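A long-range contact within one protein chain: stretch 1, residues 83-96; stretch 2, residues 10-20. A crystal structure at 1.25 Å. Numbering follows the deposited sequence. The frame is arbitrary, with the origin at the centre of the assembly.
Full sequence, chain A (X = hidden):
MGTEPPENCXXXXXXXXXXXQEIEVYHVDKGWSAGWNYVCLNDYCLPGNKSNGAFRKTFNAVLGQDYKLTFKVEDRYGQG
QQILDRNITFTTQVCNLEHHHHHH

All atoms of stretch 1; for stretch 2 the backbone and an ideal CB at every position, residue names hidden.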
# COMPACT_ATOMS: atom_id res chain seq x y z
N ILE A 83 3.66 8.03 -7.28
CA ILE A 83 3.74 8.42 -5.88
C ILE A 83 5.17 8.64 -5.49
O ILE A 83 5.99 7.79 -5.67
CB ILE A 83 3.05 7.40 -4.95
CG1 ILE A 83 1.56 7.24 -5.33
CG2 ILE A 83 3.19 7.84 -3.49
CD1 ILE A 83 0.80 6.32 -4.46
N LEU A 84 5.46 9.81 -4.97
CA LEU A 84 6.79 10.22 -4.56
C LEU A 84 6.83 10.52 -3.07
O LEU A 84 5.94 11.22 -2.62
CB LEU A 84 7.27 11.48 -5.32
CG LEU A 84 7.36 11.41 -6.83
CD1 LEU A 84 6.03 11.83 -7.43
CD2 LEU A 84 8.33 12.38 -7.37
N ASP A 85 7.85 10.01 -2.37
CA ASP A 85 8.03 10.31 -0.97
C ASP A 85 9.39 10.90 -0.74
O ASP A 85 10.36 10.40 -1.30
CB ASP A 85 7.87 9.04 -0.10
CG ASP A 85 6.54 8.26 -0.28
OD1 ASP A 85 5.51 8.86 -0.05
OD2 ASP A 85 6.53 7.03 -0.70
N ARG A 86 9.49 11.86 0.17
CA ARG A 86 10.83 12.28 0.67
C ARG A 86 10.71 12.76 2.09
O ARG A 86 9.74 13.44 2.44
CB ARG A 86 11.41 13.32 -0.23
CG ARG A 86 10.84 14.70 -0.14
CD ARG A 86 11.61 15.76 -1.01
NE ARG A 86 12.95 15.96 -0.42
CZ ARG A 86 13.61 17.13 -0.44
NH1 ARG A 86 13.17 18.22 -1.05
NH2 ARG A 86 14.80 17.21 0.14
N ASN A 87 11.74 12.54 2.89
CA ASN A 87 11.78 13.07 4.27
C ASN A 87 12.51 14.37 4.33
O ASN A 87 13.56 14.56 3.68
CB ASN A 87 12.51 12.08 5.20
CG ASN A 87 11.84 10.76 5.34
OD1 ASN A 87 10.66 10.62 5.10
ND2 ASN A 87 12.65 9.76 5.80
N ILE A 88 11.97 15.29 5.13
CA ILE A 88 12.53 16.63 5.33
C ILE A 88 12.47 17.01 6.82
O ILE A 88 11.76 16.40 7.61
CB ILE A 88 11.83 17.74 4.44
CG1 ILE A 88 10.36 17.91 4.79
CG2 ILE A 88 12.00 17.40 2.99
CD1 ILE A 88 10.05 18.86 6.00
N THR A 89 13.28 17.99 7.14
CA THR A 89 13.16 18.73 8.40
C THR A 89 12.56 20.10 8.14
O THR A 89 13.00 20.79 7.24
CB THR A 89 14.53 18.84 9.06
OG1 THR A 89 15.05 17.53 9.32
CG2 THR A 89 14.45 19.65 10.39
N PHE A 90 11.54 20.46 8.88
CA PHE A 90 10.88 21.73 8.65
C PHE A 90 11.71 22.90 9.17
O PHE A 90 12.06 22.92 10.36
CB PHE A 90 9.50 21.72 9.29
CG PHE A 90 8.70 22.99 9.12
CD1 PHE A 90 8.76 23.70 7.97
CD2 PHE A 90 7.91 23.43 10.14
CE1 PHE A 90 8.02 24.85 7.82
CE2 PHE A 90 7.15 24.56 10.01
CZ PHE A 90 7.22 25.29 8.85
N THR A 91 12.10 23.77 8.26
CA THR A 91 12.91 24.94 8.53
C THR A 91 12.23 26.17 7.92
O THR A 91 11.21 26.05 7.28
CB THR A 91 14.29 24.85 7.82
OG1 THR A 91 14.07 24.82 6.37
CG2 THR A 91 15.04 23.54 8.17
N THR A 92 12.89 27.33 8.08
CA THR A 92 12.37 28.58 7.61
C THR A 92 12.66 28.87 6.12
O THR A 92 12.39 29.98 5.67
CB THR A 92 12.86 29.73 8.46
OG1 THR A 92 14.28 29.67 8.39
CG2 THR A 92 12.32 29.59 9.89
N GLN A 93 13.07 27.86 5.31
CA GLN A 93 13.34 28.16 3.89
C GLN A 93 12.08 28.58 3.14
O GLN A 93 11.04 28.03 3.40
CB GLN A 93 13.92 26.93 3.18
CG GLN A 93 12.99 25.74 3.05
CD GLN A 93 13.60 24.58 2.25
OE1 GLN A 93 14.77 24.21 2.46
NE2 GLN A 93 12.83 24.00 1.37
N VAL A 94 12.22 29.52 2.22
CA VAL A 94 11.15 29.93 1.35
C VAL A 94 11.75 29.83 -0.06
O VAL A 94 12.72 30.55 -0.41
CB VAL A 94 10.66 31.36 1.67
CG1 VAL A 94 9.63 31.80 0.69
CG2 VAL A 94 10.13 31.41 3.08
N CYS A 95 11.14 28.99 -0.87
CA CYS A 95 11.68 28.63 -2.15
C CYS A 95 10.85 29.02 -3.38
O CYS A 95 11.40 29.47 -4.38
CB CYS A 95 11.78 27.12 -2.23
SG CYS A 95 12.82 26.40 -1.05
N ASN A 96 9.56 28.70 -3.36
CA ASN A 96 8.68 28.84 -4.54
C ASN A 96 7.43 29.39 -3.95
O ASN A 96 6.53 28.60 -3.62
CB ASN A 96 8.41 27.45 -5.17
CG ASN A 96 7.66 27.51 -6.47
OD1 ASN A 96 7.80 26.63 -7.33
ND2 ASN A 96 6.83 28.54 -6.63
N UNK A 10 16.21 24.02 -4.83
CA UNK A 10 16.30 23.59 -6.20
C UNK A 10 15.32 22.49 -6.62
O UNK A 10 14.86 22.42 -7.78
CB UNK A 10 17.73 23.11 -6.46
N UNK A 11 15.09 21.57 -5.73
CA UNK A 11 14.33 20.39 -6.07
C UNK A 11 12.88 20.73 -6.34
O UNK A 11 12.30 21.59 -5.71
CB UNK A 11 14.43 19.35 -4.95
N UNK A 12 12.38 20.04 -7.33
CA UNK A 12 10.97 20.17 -7.73
C UNK A 12 9.98 19.71 -6.68
O UNK A 12 8.86 20.19 -6.69
CB UNK A 12 10.72 19.38 -9.01
N UNK A 13 10.37 18.82 -5.80
CA UNK A 13 9.56 18.29 -4.71
C UNK A 13 10.09 18.92 -3.44
O UNK A 13 11.22 18.63 -3.05
CB UNK A 13 9.60 16.76 -4.65
N UNK A 14 9.35 19.84 -2.84
CA UNK A 14 9.96 20.63 -1.78
C UNK A 14 8.87 21.26 -0.90
O UNK A 14 7.70 20.91 -0.95
CB UNK A 14 10.87 21.71 -2.37
N UNK A 15 9.32 22.16 -0.03
CA UNK A 15 8.42 22.89 0.87
C UNK A 15 8.84 24.31 1.06
O UNK A 15 10.00 24.67 0.87
CB UNK A 15 8.34 22.20 2.23
N UNK A 16 7.84 25.14 1.41
CA UNK A 16 8.04 26.48 1.88
C UNK A 16 7.60 26.64 3.31
O UNK A 16 6.56 26.12 3.74
CB UNK A 16 7.30 27.47 0.98
N UNK A 17 8.39 27.39 4.08
CA UNK A 17 7.90 27.94 5.32
C UNK A 17 6.80 29.00 5.03
O UNK A 17 7.00 29.86 4.21
CB UNK A 17 9.06 28.55 6.12
N UNK A 18 5.70 28.87 5.73
CA UNK A 18 4.58 29.86 5.63
C UNK A 18 4.58 30.69 6.90
O UNK A 18 4.58 31.92 6.84
CB UNK A 18 3.23 29.18 5.44
N UNK A 19 4.55 29.99 8.04
CA UNK A 19 4.70 30.66 9.34
C UNK A 19 5.24 29.63 10.28
O UNK A 19 5.42 28.48 9.90
CB UNK A 19 3.39 31.25 9.86
N UNK A 20 5.46 30.00 11.53
CA UNK A 20 6.05 29.08 12.46
C UNK A 20 5.16 27.85 12.67
O UNK A 20 5.72 26.82 13.09
CB UNK A 20 6.32 29.79 13.79

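Position 10 has nothing of stretch 1 within 5.5 Å of its ideal CB, so geometry sets little limit; it is Gln10, pointing away.

At position 11 CA-to-CB points toward stretch 1, and the ideal CB lies 4.3 Å from Arg86 NH1. A short acid would suit the charge, though a small polar residue would also fit. Asp11 makes a long salt bridge, OD1 to Arg86 NH1 at 3.9 Å; the oxygen sits over a guanidinium face, so charge alone acts and no N-H points at it.

Position 12 turns away and is undemanding; it is Asp12.

Position 13 points toward stretch 1, with its ideal CB 4.3 Å from Arg86 CD and 5.3 Å from Leu84 CD2. Extended backbone angles (-107/108) and these aliphatic surfaces favour a large apolar side chain, aromatic or branched. Phe13 has chi1 t: Arg86 CG lies over its ring face, 4.0 Å from the centroid, and CE1 meets Leu84 CB at 3.8 Å. Its carbonyl O accepts a hydrogen bond from Arg86 NH1 (2.8 Å, 152°), a bond made by the backbone of this position.

At position 14 CB points sideways, 4.4 Å from Arg86 NH1 and 4.8 Å from Gln93 NE2. With two donors near, an acceptor such as Asp, Asn or Ser is reasonable. The residue is Asn14, whose amide is probably turned over in the model.

At position 15 CA-to-CB points sideways; the ideal CB is 4.9 Å from Gln93 NE2 and 5.3 Å from Ile88 CD1, and a long apolar side chain could reach between them. Phe15, chi1 p, does so: Ile88 CD1 covers one face (4.3 Å to the centroid) and Gln93 NE2 lies over the opposite one. That same NE2 donates to Phe15 O at 3.0 Å.

Around position 16 the ideal CB is 4.5 Å from Cys95 N. The backbone N-H groups of Cys95 and Asn96 call for an acceptor and Asn96 O for a donor, so Asn is the fullest match; Asp or Ser would serve in part. Asn16 uses both ends of its amide: OD1 accepts from Cys95 N (2.8 Å) and Asn96 N (2.9 Å), while ND2 donates to Asn96 O (2.7 Å).

Position 17 packs closely, its CB 3.4 Å from Gln93 O, and its backbone N donates to that oxygen (2.8 Å, 174°). Beyond CB, Phe90, Thr92 and Val94 offer carbon surface for a broad side chain. In Tyr17, Thr92 CG2 sits over the ring face, 4.2 Å from the centroid, and CD2 meets Phe90 CZ at 3.9 Å.

Positions 18, 19 and 20 all point away, leaving choice open: Val18, Ser19 and Asp20. Asp20 OD1 accepts from Tyr17 OH at 2.6 Å, anchoring the phenol.

Stretch 2 (10-20) QDDFNFNYVSD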
# COMPACT_ATOMS: atom_id res chain seq x y z
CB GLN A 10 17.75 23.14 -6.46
CG GLN A 10 18.67 24.37 -6.55
CD GLN A 10 20.11 24.11 -6.66
OE1 GLN A 10 20.58 22.96 -6.73
NE2 GLN A 10 20.87 25.21 -6.55
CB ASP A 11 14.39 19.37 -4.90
CG ASP A 11 15.71 18.59 -4.80
OD1 ASP A 11 15.78 17.81 -3.86
OD2 ASP A 11 16.66 18.74 -5.62
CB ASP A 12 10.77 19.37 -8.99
CG ASP A 12 11.37 20.01 -10.24
OD1 ASP A 12 11.49 21.25 -10.31
OD2 ASP A 12 11.60 19.21 -11.16
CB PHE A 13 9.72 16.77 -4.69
CG PHE A 13 8.78 16.04 -3.77
CD1 PHE A 13 9.02 14.70 -3.49
CD2 PHE A 13 7.69 16.64 -3.14
CE1 PHE A 13 8.23 13.97 -2.67
CE2 PHE A 13 6.86 15.91 -2.33
CZ PHE A 13 7.14 14.58 -2.09
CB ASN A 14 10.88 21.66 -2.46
CG ASN A 14 12.15 21.94 -1.78
OD1 ASN A 14 13.16 22.22 -2.55
ND2 ASN A 14 12.21 21.88 -0.53
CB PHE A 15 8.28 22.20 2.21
CG PHE A 15 9.52 22.31 3.04
CD1 PHE A 15 10.55 21.42 2.91
CD2 PHE A 15 9.67 23.37 3.96
CE1 PHE A 15 11.72 21.55 3.67
CE2 PHE A 15 10.85 23.50 4.70
CZ PHE A 15 11.85 22.57 4.62
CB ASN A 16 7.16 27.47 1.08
CG ASN A 16 7.51 27.53 -0.38
OD1 ASN A 16 8.68 27.72 -0.74
ND2 ASN A 16 6.50 27.41 -1.24
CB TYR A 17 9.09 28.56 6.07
CG TYR A 17 8.75 29.44 7.24
CD1 TYR A 17 8.53 30.82 7.09
CD2 TYR A 17 8.70 28.93 8.52
CE1 TYR A 17 8.26 31.62 8.19
CE2 TYR A 17 8.44 29.76 9.62
CZ TYR A 17 8.22 31.05 9.44
OH TYR A 17 7.98 31.91 10.54
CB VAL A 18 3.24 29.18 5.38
CG1 VAL A 18 2.10 30.18 5.34
CG2 VAL A 18 3.26 28.38 4.07
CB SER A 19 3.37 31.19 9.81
OG SER A 19 2.50 30.13 10.17
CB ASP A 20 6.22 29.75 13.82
CG ASP A 20 7.43 30.63 13.91
OD1 ASP A 20 8.17 30.85 12.89
OD2 ASP A 20 7.64 31.10 15.08
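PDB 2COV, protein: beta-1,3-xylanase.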